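Local structure of hypothetical protein yxiM (Bacillus subtilis, 2O14) at residues G279-F284 and E329-L334; V91-G96 and A101-E106; D260-V265 and E306-Y311; R163-G168 and Q189-Y194. The protein is uncharacterised but probably acts as an esterase of the GDSL lipolytic family, with a galactose-binding-like beta domain ahead of its hydrolase domain. One frame throughout, in Å; residues are numbered along the deposited sequence.

Interaction 1. Residues G279-F284 and E329-L334; sequences GRATDF and ERTLGL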
# COMPACT_ATOMS: atom_id res chain seq x y z
N GLY A 279 -14.35 15.41 -1.39
CA GLY A 279 -13.99 16.56 -2.21
C GLY A 279 -12.87 17.42 -1.66
O GLY A 279 -12.05 16.96 -0.87
N ARG A 280 -12.84 18.67 -2.10
CA ARG A 280 -11.82 19.61 -1.65
C ARG A 280 -12.25 20.31 -0.36
O ARG A 280 -13.44 20.45 -0.09
CB ARG A 280 -11.54 20.66 -2.73
CG ARG A 280 -10.83 20.11 -3.97
CD ARG A 280 -10.69 21.20 -5.03
NE ARG A 280 -10.00 20.73 -6.23
CZ ARG A 280 -8.70 20.45 -6.29
NH1 ARG A 280 -7.94 20.58 -5.21
NH2 ARG A 280 -8.16 20.03 -7.43
N ALA A 281 -11.27 20.74 0.43
CA ALA A 281 -11.53 21.41 1.70
C ALA A 281 -12.34 22.70 1.55
O ALA A 281 -12.95 23.17 2.50
CB ALA A 281 -10.21 21.72 2.40
N THR A 282 -12.34 23.27 0.34
CA THR A 282 -13.05 24.52 0.09
C THR A 282 -14.37 24.40 -0.67
O THR A 282 -14.90 25.40 -1.16
CB THR A 282 -12.13 25.49 -0.68
OG1 THR A 282 -11.60 24.83 -1.84
CG2 THR A 282 -10.97 25.94 0.20
N ASP A 283 -14.91 23.18 -0.77
CA ASP A 283 -16.18 22.98 -1.46
C ASP A 283 -17.38 23.37 -0.58
O ASP A 283 -18.33 22.60 -0.42
CB ASP A 283 -16.32 21.53 -1.91
CG ASP A 283 -15.31 21.14 -2.98
OD1 ASP A 283 -14.66 22.04 -3.57
OD2 ASP A 283 -15.17 19.93 -3.25
N PHE A 284 -17.31 24.56 -0.00
CA PHE A 284 -18.36 25.10 0.86
C PHE A 284 -19.14 26.16 0.10
O PHE A 284 -18.55 26.97 -0.62
CB PHE A 284 -17.76 25.75 2.10
CG PHE A 284 -17.43 24.80 3.20
CD1 PHE A 284 -18.43 24.34 4.06
CD2 PHE A 284 -16.12 24.36 3.40
CE1 PHE A 284 -18.13 23.46 5.10
CE2 PHE A 284 -15.81 23.48 4.44
CZ PHE A 284 -16.82 23.03 5.29
N GLU A 329 -13.44 26.64 8.55
CA GLU A 329 -12.17 26.87 9.21
C GLU A 329 -11.55 25.59 9.78
O GLU A 329 -10.36 25.32 9.55
CB GLU A 329 -12.34 27.91 10.32
CG GLU A 329 -11.04 28.46 10.88
CD GLU A 329 -11.26 29.70 11.72
OE1 GLU A 329 -11.75 30.71 11.16
OE2 GLU A 329 -10.94 29.67 12.93
N ARG A 330 -12.34 24.81 10.51
CA ARG A 330 -11.85 23.56 11.09
C ARG A 330 -11.57 22.52 10.01
O ARG A 330 -10.59 21.78 10.10
CB ARG A 330 -12.86 23.02 12.10
CG ARG A 330 -13.05 23.90 13.32
CD ARG A 330 -14.12 23.34 14.24
NE ARG A 330 -13.83 21.96 14.61
CZ ARG A 330 -14.69 21.16 15.23
NH1 ARG A 330 -15.90 21.60 15.56
NH2 ARG A 330 -14.35 19.90 15.51
N THR A 331 -12.43 22.47 8.99
CA THR A 331 -12.26 21.52 7.89
C THR A 331 -10.91 21.76 7.23
O THR A 331 -10.19 20.82 6.89
CB THR A 331 -13.37 21.70 6.83
OG1 THR A 331 -14.63 21.29 7.38
CG2 THR A 331 -13.06 20.85 5.59
N LEU A 332 -10.57 23.03 7.05
CA LEU A 332 -9.32 23.43 6.44
C LEU A 332 -8.15 22.85 7.24
O LEU A 332 -7.07 22.59 6.69
CB LEU A 332 -9.22 24.95 6.42
CG LEU A 332 -8.17 25.55 5.49
CD1 LEU A 332 -8.55 25.26 4.04
CD2 LEU A 332 -8.08 27.04 5.74
N GLY A 333 -8.37 22.63 8.53
CA GLY A 333 -7.32 22.08 9.37
C GLY A 333 -7.17 20.58 9.21
O GLY A 333 -6.31 19.96 9.85
N LEU A 334 -8.00 19.98 8.37
CA LEU A 334 -7.95 18.54 8.13
C LEU A 334 -7.24 18.24 6.81
O LEU A 334 -7.11 17.09 6.42
CB LEU A 334 -9.36 17.95 8.11
CG LEU A 334 -10.17 18.08 9.40
CD1 LEU A 334 -11.56 17.48 9.20
CD2 LEU A 334 -9.45 17.38 10.54
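F284 and T331 meet from opposite directions, the aromatic ring presenting its edge to the threonine. CZ of F284 lies 3.5 Å from OG1 of T331, close to the ring plane, and CB of T331 sits in that plane, 3.9 Å from CE2 of F284. The ring edge therefore abuts the whole branch point of the threonine. With CG anti to its carbonyl carbon (chi1 -83°), F284 sends the ring across to the helix; H290 packs against it edge-to-face, and F323 of helix 315-326 touches both F284 and T331.

The remaining contacts centre on A281, whose side chain is about 8 Å from that of D339, an active-site residue by similarity. CB of A281 makes an apolar contact of 4.2 Å with CD1 of L332, while CG2 of T331 lies 3.9 Å from the A281 carbonyl O. T331 thus turns its methyl to the A281 backbone and its hydroxyl side to the phenyl edge.

No hydrogen bond joins the two segments. OG1 of T331 is hydrogen-bonded to the carbonyl O of G327, the residue just before the helix. In the loop, a type I turn is closed by the backbone bond of 3.2 Å from N of D283 to O of R280. A 2.9 Å bond from N of R280 to OD2 of D283 reinforces it, the N-H meeting OD2 from above the carboxylate plane. R295 forms a salt bridge to the same OD2, and S292 a hydrogen bond.

The polar network thus shapes the 279-284 loop on its own side, while between the two segments the contact is van der Waals.

Interaction 2. Residues V91-G96 and A101-E106; sequences VKVTLG and ASVAAE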
# COMPACT_ATOMS: atom_id res chain seq x y z
N VAL A 91 7.41 -10.35 7.38
CA VAL A 91 8.65 -9.76 6.90
C VAL A 91 8.74 -8.28 7.26
O VAL A 91 7.92 -7.47 6.83
CB VAL A 91 8.78 -9.90 5.37
CG1 VAL A 91 10.10 -9.29 4.90
CG2 VAL A 91 8.69 -11.35 4.97
N LYS A 92 9.73 -7.94 8.07
CA LYS A 92 9.94 -6.55 8.44
C LYS A 92 11.05 -6.05 7.53
O LYS A 92 12.13 -6.63 7.49
CB LYS A 92 10.37 -6.44 9.90
CG LYS A 92 10.67 -5.01 10.32
CD LYS A 92 11.49 -4.97 11.60
CE LYS A 92 11.93 -3.55 11.94
NZ LYS A 92 12.80 -3.54 13.15
N VAL A 93 10.77 -4.99 6.79
CA VAL A 93 11.73 -4.43 5.86
C VAL A 93 12.33 -3.12 6.35
O VAL A 93 11.61 -2.26 6.85
CB VAL A 93 11.08 -4.14 4.48
CG1 VAL A 93 12.13 -3.58 3.52
CG2 VAL A 93 10.45 -5.40 3.92
N THR A 94 13.64 -2.98 6.21
CA THR A 94 14.35 -1.77 6.60
C THR A 94 15.22 -1.37 5.42
O THR A 94 16.20 -2.05 5.11
CB THR A 94 15.26 -1.99 7.82
OG1 THR A 94 14.50 -2.55 8.90
CG2 THR A 94 15.87 -0.66 8.27
N LEU A 95 14.87 -0.28 4.75
CA LEU A 95 15.61 0.19 3.59
C LEU A 95 16.87 0.97 3.93
O LEU A 95 17.13 1.28 5.10
CB LEU A 95 14.71 1.07 2.71
CG LEU A 95 13.35 0.52 2.25
CD1 LEU A 95 12.67 1.53 1.32
CD2 LEU A 95 13.55 -0.82 1.55
N GLY A 96 17.64 1.30 2.90
CA GLY A 96 18.85 2.09 3.07
C GLY A 96 18.45 3.52 2.76
O GLY A 96 17.31 3.91 3.04
N ALA A 101 10.65 4.12 -2.78
CA ALA A 101 10.80 2.79 -3.33
C ALA A 101 9.73 1.83 -2.84
O ALA A 101 9.08 2.08 -1.82
CB ALA A 101 12.18 2.24 -2.98
N SER A 102 9.53 0.75 -3.58
CA SER A 102 8.56 -0.28 -3.22
C SER A 102 9.29 -1.59 -3.01
O SER A 102 10.44 -1.75 -3.43
CB SER A 102 7.51 -0.45 -4.33
OG SER A 102 6.66 0.69 -4.41
N VAL A 103 8.63 -2.53 -2.34
CA VAL A 103 9.22 -3.84 -2.10
C VAL A 103 8.44 -4.86 -2.91
O VAL A 103 7.21 -4.80 -2.98
CB VAL A 103 9.16 -4.22 -0.61
CG1 VAL A 103 9.58 -5.67 -0.42
CG2 VAL A 103 10.09 -3.33 0.19
N ALA A 104 9.16 -5.78 -3.54
CA ALA A 104 8.54 -6.84 -4.34
C ALA A 104 9.01 -8.20 -3.83
O ALA A 104 10.14 -8.35 -3.38
CB ALA A 104 8.92 -6.67 -5.82
N ALA A 105 8.14 -9.19 -3.91
CA ALA A 105 8.49 -10.53 -3.46
C ALA A 105 7.56 -11.50 -4.16
O ALA A 105 6.37 -11.23 -4.30
CB ALA A 105 8.34 -10.64 -1.95
N GLU A 106 8.10 -12.62 -4.61
CA GLU A 106 7.32 -13.63 -5.31
C GLU A 106 6.70 -13.08 -6.60
O GLU A 106 5.59 -13.45 -6.97
CB GLU A 106 6.22 -14.17 -4.40
CG GLU A 106 6.76 -14.77 -3.10
CD GLU A 106 7.89 -15.77 -3.33
OE1 GLU A 106 9.07 -15.39 -3.11
OE2 GLU A 106 7.60 -16.91 -3.75
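V93 and V103 meet methyl to methyl, CG1 of V93 lying 3.9 Å from CG2 of V103, as their side chains slide past each other in opposite directions. The two valines use different branches: CG1 of V93 is anti to its backbone N (chi1 -179°), whereas the CG2 that V103 offers is anti to its carbonyl carbon. L95 continues the apolar contact with both ends of its fork. Its CD1 stands 4.4 Å from CB of A101, and its CD2 is 4.5 Å from CG2 of V103, so that this one methyl of V103 faces V93 and L95 together.

All four residues are buried and direct their CB toward the facing strand. Within each strand they are two positions apart, as expected where alternate residues of an extended chain line one face. Neighbouring strands add to the layer: M114 touches L95 and V103, V136 touches L95 and A101, and F123 packs on V93.

Backbone hydrogen bonding plays no part across the contact. The axes of 91-95 and 101-105 approach to 9.8 Å, too far for sheet pairing, and their directions differ by 140°. Strand 87-95 is bonded in its own sheet instead, V93 pairing with D121 and T94 with A149. On the reverse face of strand 100-105, the side-chain OG of S102 is hydrogen-bonded to N of N113 in strand 108-115.

Two sheets packed face to face through aliphatic side chains make a beta sandwich, consistent with the jelly-roll architecture of galactose-binding-like domains; here strand 87-95 of one sheet passes directly to strand 100-105 of the other.

Interaction 3. Residues D260-V265 and E306-Y311; sequences DMIRQV and EEEKTY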
# COMPACT_ATOMS: atom_id res chain seq x y z
N ASP A 260 -14.03 -4.04 -14.64
CA ASP A 260 -13.17 -5.19 -14.85
C ASP A 260 -12.44 -5.60 -13.58
O ASP A 260 -12.39 -6.79 -13.24
CB ASP A 260 -12.15 -4.89 -15.95
CG ASP A 260 -11.27 -6.08 -16.26
OD1 ASP A 260 -11.80 -7.10 -16.76
OD2 ASP A 260 -10.06 -6.00 -16.01
N MSE A 261 -11.86 -4.63 -12.87
CA MSE A 261 -11.14 -4.92 -11.64
C MSE A 261 -12.07 -5.59 -10.63
O MSE A 261 -11.69 -6.56 -9.97
CB MSE A 261 -10.57 -3.65 -11.02
CG MSE A 261 -9.47 -3.00 -11.83
SE MSE A 261 -8.34 -1.88 -10.72
CE MSE A 261 -9.34 -0.22 -10.81
N ILE A 262 -13.28 -5.05 -10.50
CA ILE A 262 -14.26 -5.60 -9.56
C ILE A 262 -14.56 -7.06 -9.90
O ILE A 262 -14.64 -7.91 -9.01
CB ILE A 262 -15.58 -4.80 -9.61
CG1 ILE A 262 -15.34 -3.37 -9.13
CG2 ILE A 262 -16.64 -5.50 -8.77
CD1 ILE A 262 -16.49 -2.43 -9.43
N ARG A 263 -14.75 -7.34 -11.18
CA ARG A 263 -15.04 -8.70 -11.62
C ARG A 263 -13.88 -9.64 -11.36
O ARG A 263 -14.07 -10.77 -10.90
CB ARG A 263 -15.42 -8.69 -13.10
CG ARG A 263 -16.73 -7.97 -13.36
CD ARG A 263 -17.22 -8.12 -14.78
NE ARG A 263 -18.58 -7.60 -14.92
CZ ARG A 263 -19.27 -7.58 -16.05
NH1 ARG A 263 -18.73 -8.04 -17.17
NH2 ARG A 263 -20.51 -7.10 -16.07
N GLN A 264 -12.66 -9.18 -11.63
CA GLN A 264 -11.49 -10.01 -11.40
C GLN A 264 -11.36 -10.34 -9.93
O GLN A 264 -11.04 -11.47 -9.57
CB GLN A 264 -10.23 -9.31 -11.90
CG GLN A 264 -10.12 -9.24 -13.40
CD GLN A 264 -8.71 -8.91 -13.84
OE1 GLN A 264 -7.77 -9.62 -13.49
NE2 GLN A 264 -8.56 -7.84 -14.61
N VAL A 265 -11.61 -9.36 -9.07
CA VAL A 265 -11.50 -9.60 -7.64
C VAL A 265 -12.64 -10.52 -7.18
O VAL A 265 -12.41 -11.44 -6.39
CB VAL A 265 -11.54 -8.29 -6.83
CG1 VAL A 265 -11.66 -8.60 -5.33
CG2 VAL A 265 -10.27 -7.48 -7.09
N GLU A 306 -24.15 -0.65 -7.89
CA GLU A 306 -25.45 -1.27 -8.13
C GLU A 306 -25.37 -2.32 -9.23
O GLU A 306 -25.88 -3.43 -9.07
CB GLU A 306 -26.46 -0.19 -8.53
CG GLU A 306 -26.54 0.96 -7.53
CD GLU A 306 -27.32 2.14 -8.06
OE1 GLU A 306 -26.93 2.69 -9.11
OE2 GLU A 306 -28.32 2.53 -7.41
N GLU A 307 -24.71 -1.97 -10.33
CA GLU A 307 -24.55 -2.86 -11.47
C GLU A 307 -23.73 -4.11 -11.17
O GLU A 307 -24.08 -5.21 -11.61
CB GLU A 307 -23.91 -2.10 -12.63
CG GLU A 307 -24.80 -1.05 -13.25
CD GLU A 307 -24.03 -0.14 -14.19
OE1 GLU A 307 -23.15 -0.65 -14.91
OE2 GLU A 307 -24.31 1.07 -14.21
N GLU A 308 -22.63 -3.95 -10.44
CA GLU A 308 -21.76 -5.08 -10.10
C GLU A 308 -22.03 -5.64 -8.71
O GLU A 308 -21.35 -6.55 -8.25
CB GLU A 308 -20.29 -4.66 -10.21
CG GLU A 308 -19.88 -4.21 -11.60
CD GLU A 308 -20.21 -5.24 -12.68
OE1 GLU A 308 -19.88 -6.43 -12.48
OE2 GLU A 308 -20.79 -4.85 -13.72
N LYS A 309 -23.03 -5.08 -8.04
CA LYS A 309 -23.42 -5.53 -6.71
C LYS A 309 -22.25 -5.56 -5.72
O LYS A 309 -21.91 -6.61 -5.18
CB LYS A 309 -24.06 -6.91 -6.80
CG LYS A 309 -25.25 -6.96 -7.74
CD LYS A 309 -25.82 -8.37 -7.84
CE LYS A 309 -26.98 -8.41 -8.83
NZ LYS A 309 -28.07 -7.48 -8.44
N THR A 310 -21.65 -4.40 -5.48
CA THR A 310 -20.55 -4.31 -4.53
C THR A 310 -21.04 -3.50 -3.33
O THR A 310 -22.11 -2.90 -3.39
CB THR A 310 -19.35 -3.57 -5.14
OG1 THR A 310 -19.65 -2.17 -5.27
CG2 THR A 310 -19.01 -4.13 -6.52
N TYR A 311 -20.26 -3.49 -2.25
CA TYR A 311 -20.62 -2.70 -1.08
C TYR A 311 -20.23 -1.28 -1.45
O TYR A 311 -19.37 -1.08 -2.32
CB TYR A 311 -19.85 -3.17 0.15
CG TYR A 311 -20.32 -4.50 0.69
CD1 TYR A 311 -21.58 -4.63 1.27
CD2 TYR A 311 -19.52 -5.64 0.60
CE1 TYR A 311 -22.03 -5.86 1.76
CE2 TYR A 311 -19.96 -6.87 1.08
CZ TYR A 311 -21.21 -6.98 1.66
OH TYR A 311 -21.65 -8.19 2.13
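R263 grips E308 side-on with two nitrogens, one to each carboxylate oxygen. The bond from NE of R263 to OE1 of E308 is 3.0 Å and nearly straight, with N-H...O at 177°; OE1 lies in the guanidinium plane but is itself met from above the carboxylate plane. The second bond, from NH2 of R263 to OE2 of E308, is longer at 3.3 Å and more bent, reaching the syn side of that oxygen. The difference is consistent with the two planes standing 56° apart instead of lying flat together. R263 is extended from CG to NE, whereas E308 is folded at chi2 (-54°), and the two side chains cross at about a right angle.

OE2 of E308 also has a salt bridge to NH1 of R259, one helical turn before R263, and R259 additionally reaches OE1 of E307. E308, the first residue after helix 298-307, is thus held by two arginines of helix 251-266.

Beneath the charges lies the apolar part. CG2 of I262 touches CG2 of T310 at 3.5 Å, these side chains also being nearly perpendicular, and CB of E308 at 4.0 Å. L274 of strand 271-275 packs on both I262 and T310. OG1 of T310 meanwhile donates to the carbonyl O of Y311, 3.2 Å away.

Two guanidinium groups at one carboxylate would probably favour its charged form, and the paired grip probably restricts the rotation of that carboxylate. Salt bridges on the more exposed side and methyl contacts beneath together join helix 251-266 to the turn leading into strand 311-313.

Interaction 4. Residues R163-G168 and Q189-Y194; sequences RTIYVG and QMLPHY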
# COMPACT_ATOMS: atom_id res chain seq x y z
N ARG A 163 -6.97 -13.14 7.13
CA ARG A 163 -8.02 -12.30 6.56
C ARG A 163 -7.43 -10.90 6.37
O ARG A 163 -6.79 -10.36 7.27
CB ARG A 163 -9.21 -12.25 7.51
CG ARG A 163 -10.49 -11.84 6.84
CD ARG A 163 -11.65 -12.02 7.80
NE ARG A 163 -12.92 -11.67 7.18
CZ ARG A 163 -14.09 -11.73 7.81
NH1 ARG A 163 -14.13 -12.12 9.08
NH2 ARG A 163 -15.20 -11.39 7.18
N THR A 164 -7.64 -10.32 5.19
CA THR A 164 -7.05 -9.01 4.92
C THR A 164 -7.93 -8.04 4.15
O THR A 164 -8.76 -8.44 3.34
CB THR A 164 -5.75 -9.17 4.11
OG1 THR A 164 -4.92 -10.16 4.72
CG2 THR A 164 -5.01 -7.84 4.03
N ILE A 165 -7.71 -6.75 4.41
CA ILE A 165 -8.41 -5.69 3.71
C ILE A 165 -7.36 -5.12 2.75
O ILE A 165 -6.37 -4.53 3.19
CB ILE A 165 -8.82 -4.53 4.64
CG1 ILE A 165 -9.75 -5.03 5.75
CG2 ILE A 165 -9.51 -3.44 3.82
CD1 ILE A 165 -11.07 -5.52 5.24
N TYR A 166 -7.55 -5.32 1.44
CA TYR A 166 -6.60 -4.80 0.46
C TYR A 166 -7.13 -3.45 0.01
O TYR A 166 -8.25 -3.35 -0.50
CB TYR A 166 -6.48 -5.75 -0.73
CG TYR A 166 -5.85 -7.08 -0.37
CD1 TYR A 166 -4.47 -7.24 -0.37
CD2 TYR A 166 -6.64 -8.16 0.01
CE1 TYR A 166 -3.88 -8.44 -0.00
CE2 TYR A 166 -6.07 -9.37 0.39
CZ TYR A 166 -4.69 -9.50 0.38
OH TYR A 166 -4.12 -10.70 0.76
N VAL A 167 -6.33 -2.40 0.19
CA VAL A 167 -6.76 -1.06 -0.18
C VAL A 167 -6.15 -0.52 -1.47
O VAL A 167 -4.93 -0.57 -1.67
CB VAL A 167 -6.46 -0.04 0.94
CG1 VAL A 167 -7.11 1.29 0.63
CG2 VAL A 167 -6.95 -0.58 2.28
N GLY A 168 -7.01 -0.01 -2.35
CA GLY A 168 -6.56 0.58 -3.59
C GLY A 168 -6.92 2.06 -3.55
O GLY A 168 -7.96 2.42 -2.99
N GLN A 189 -4.18 4.56 5.45
CA GLN A 189 -3.08 4.44 6.39
C GLN A 189 -3.61 4.49 7.83
O GLN A 189 -2.97 3.98 8.75
CB GLN A 189 -2.08 5.57 6.16
CG GLN A 189 -0.97 5.68 7.20
CD GLN A 189 -0.04 6.85 6.93
OE1 GLN A 189 0.80 7.20 7.76
NE2 GLN A 189 -0.19 7.47 5.76
N MSE A 190 -4.77 5.11 8.01
CA MSE A 190 -5.38 5.23 9.33
C MSE A 190 -6.44 4.16 9.60
O MSE A 190 -6.93 4.03 10.72
CB MSE A 190 -6.02 6.62 9.50
CG MSE A 190 -5.34 7.46 10.55
SE MSE A 190 -3.48 7.82 10.14
CE MSE A 190 -3.71 9.56 9.34
N LEU A 191 -6.78 3.41 8.57
CA LEU A 191 -7.76 2.35 8.69
C LEU A 191 -7.47 1.40 9.85
O LEU A 191 -8.35 1.09 10.66
CB LEU A 191 -7.81 1.54 7.39
CG LEU A 191 -9.18 1.30 6.76
CD1 LEU A 191 -9.00 0.31 5.61
CD2 LEU A 191 -10.17 0.76 7.78
N PRO A 192 -6.22 0.92 9.96
CA PRO A 192 -5.91 0.00 11.06
C PRO A 192 -6.28 0.50 12.46
O PRO A 192 -6.48 -0.30 13.37
CB PRO A 192 -4.40 -0.26 10.88
CG PRO A 192 -3.92 0.92 10.09
CD PRO A 192 -5.03 1.18 9.13
N HIS A 193 -6.40 1.81 12.62
CA HIS A 193 -6.77 2.40 13.91
C HIS A 193 -8.27 2.30 14.17
O HIS A 193 -8.75 2.77 15.20
CB HIS A 193 -6.36 3.88 13.97
CG HIS A 193 -4.89 4.12 13.79
ND1 HIS A 193 -4.20 3.70 12.67
CD2 HIS A 193 -3.99 4.75 14.57
CE1 HIS A 193 -2.94 4.07 12.77
NE2 HIS A 193 -2.78 4.71 13.92
N TYR A 194 -9.01 1.70 13.24
CA TYR A 194 -10.45 1.60 13.40
C TYR A 194 -11.07 0.22 13.26
O TYR A 194 -12.25 0.04 13.55
CB TYR A 194 -11.15 2.58 12.47
CG TYR A 194 -11.01 4.01 12.94
CD1 TYR A 194 -11.71 4.46 14.06
CD2 TYR A 194 -10.14 4.89 12.31
CE1 TYR A 194 -11.55 5.75 14.54
CE2 TYR A 194 -9.97 6.19 12.78
CZ TYR A 194 -10.68 6.61 13.89
OH TYR A 194 -10.50 7.88 14.39
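This is a small buried apolar contact between a strand of the parallel sheet and the short helical segment packed on one of its faces: L191, in the 3-10 turn 191-193, comes down on I165 and V167 of strand 164-169. One methyl carries it. CD1 of L191 is 4.0 Å from CG2 of V167 and 4.2 Å from CG2 of I165, so it bridges two residues that lie two positions apart and face the same side of the strand.

The two strand residues present their methyls differently. In I165 a chi1 of -60° sets CG1 beside the backbone N and leaves CG2 anti to it, and the isoleucine crosses L191 at about a right angle; CG2 of V167 is anti to its carbonyl carbon, and there the crossing is oblique. L191 itself has a chi1 of -130°, off the staggered positions. M235 of the adjacent strand 233-237 touches both I165 and L191, extending the apolar floor across the sheet.

Nothing polar spans the contact. The strand spends its backbone bonds on its neighbours, I165 pairing with Q201 and R203 on one flank and Y166 with Y233 on the other. The helical segment is closed by its own bonds, among them 2.7 Å from N of Y194 to the carbonyl O of L191, and OH of Y194 bonds to D349 of helix 345-361.

Strand 164-169, helix 187-190 and strand 201-204 form a beta-alpha-beta unit; the parallel sheet at the centre of the alpha/beta/alpha fold of SGNH (GDSL) hydrolases is built by such crossovers.

In the fold
Interactions 1, 3 and 4 belong to the hydrolase part of the chain, interaction 2 to the galactose-binding-like part, where the side chain of L95 is about 13 Å from the bound manganese ion. Interaction 4 lies on a central strand of the parallel sheet, and interaction 3 joins a helix to the turn leading into its strand 311-313; their nearest atoms are about 7 Å apart. Interactions 1 and 3 alternate along the chain, their centres about 31 Å apart. Interaction 1 lies near the presumed catalytic residues: A281 is about 9 Å from H342, side chain to side chain. The strand of interaction 4 leads toward S171, the nucleophile by similarity. Interactions 1 and 2 lie on opposite sides of the chain's centre, about 35 Å between centres.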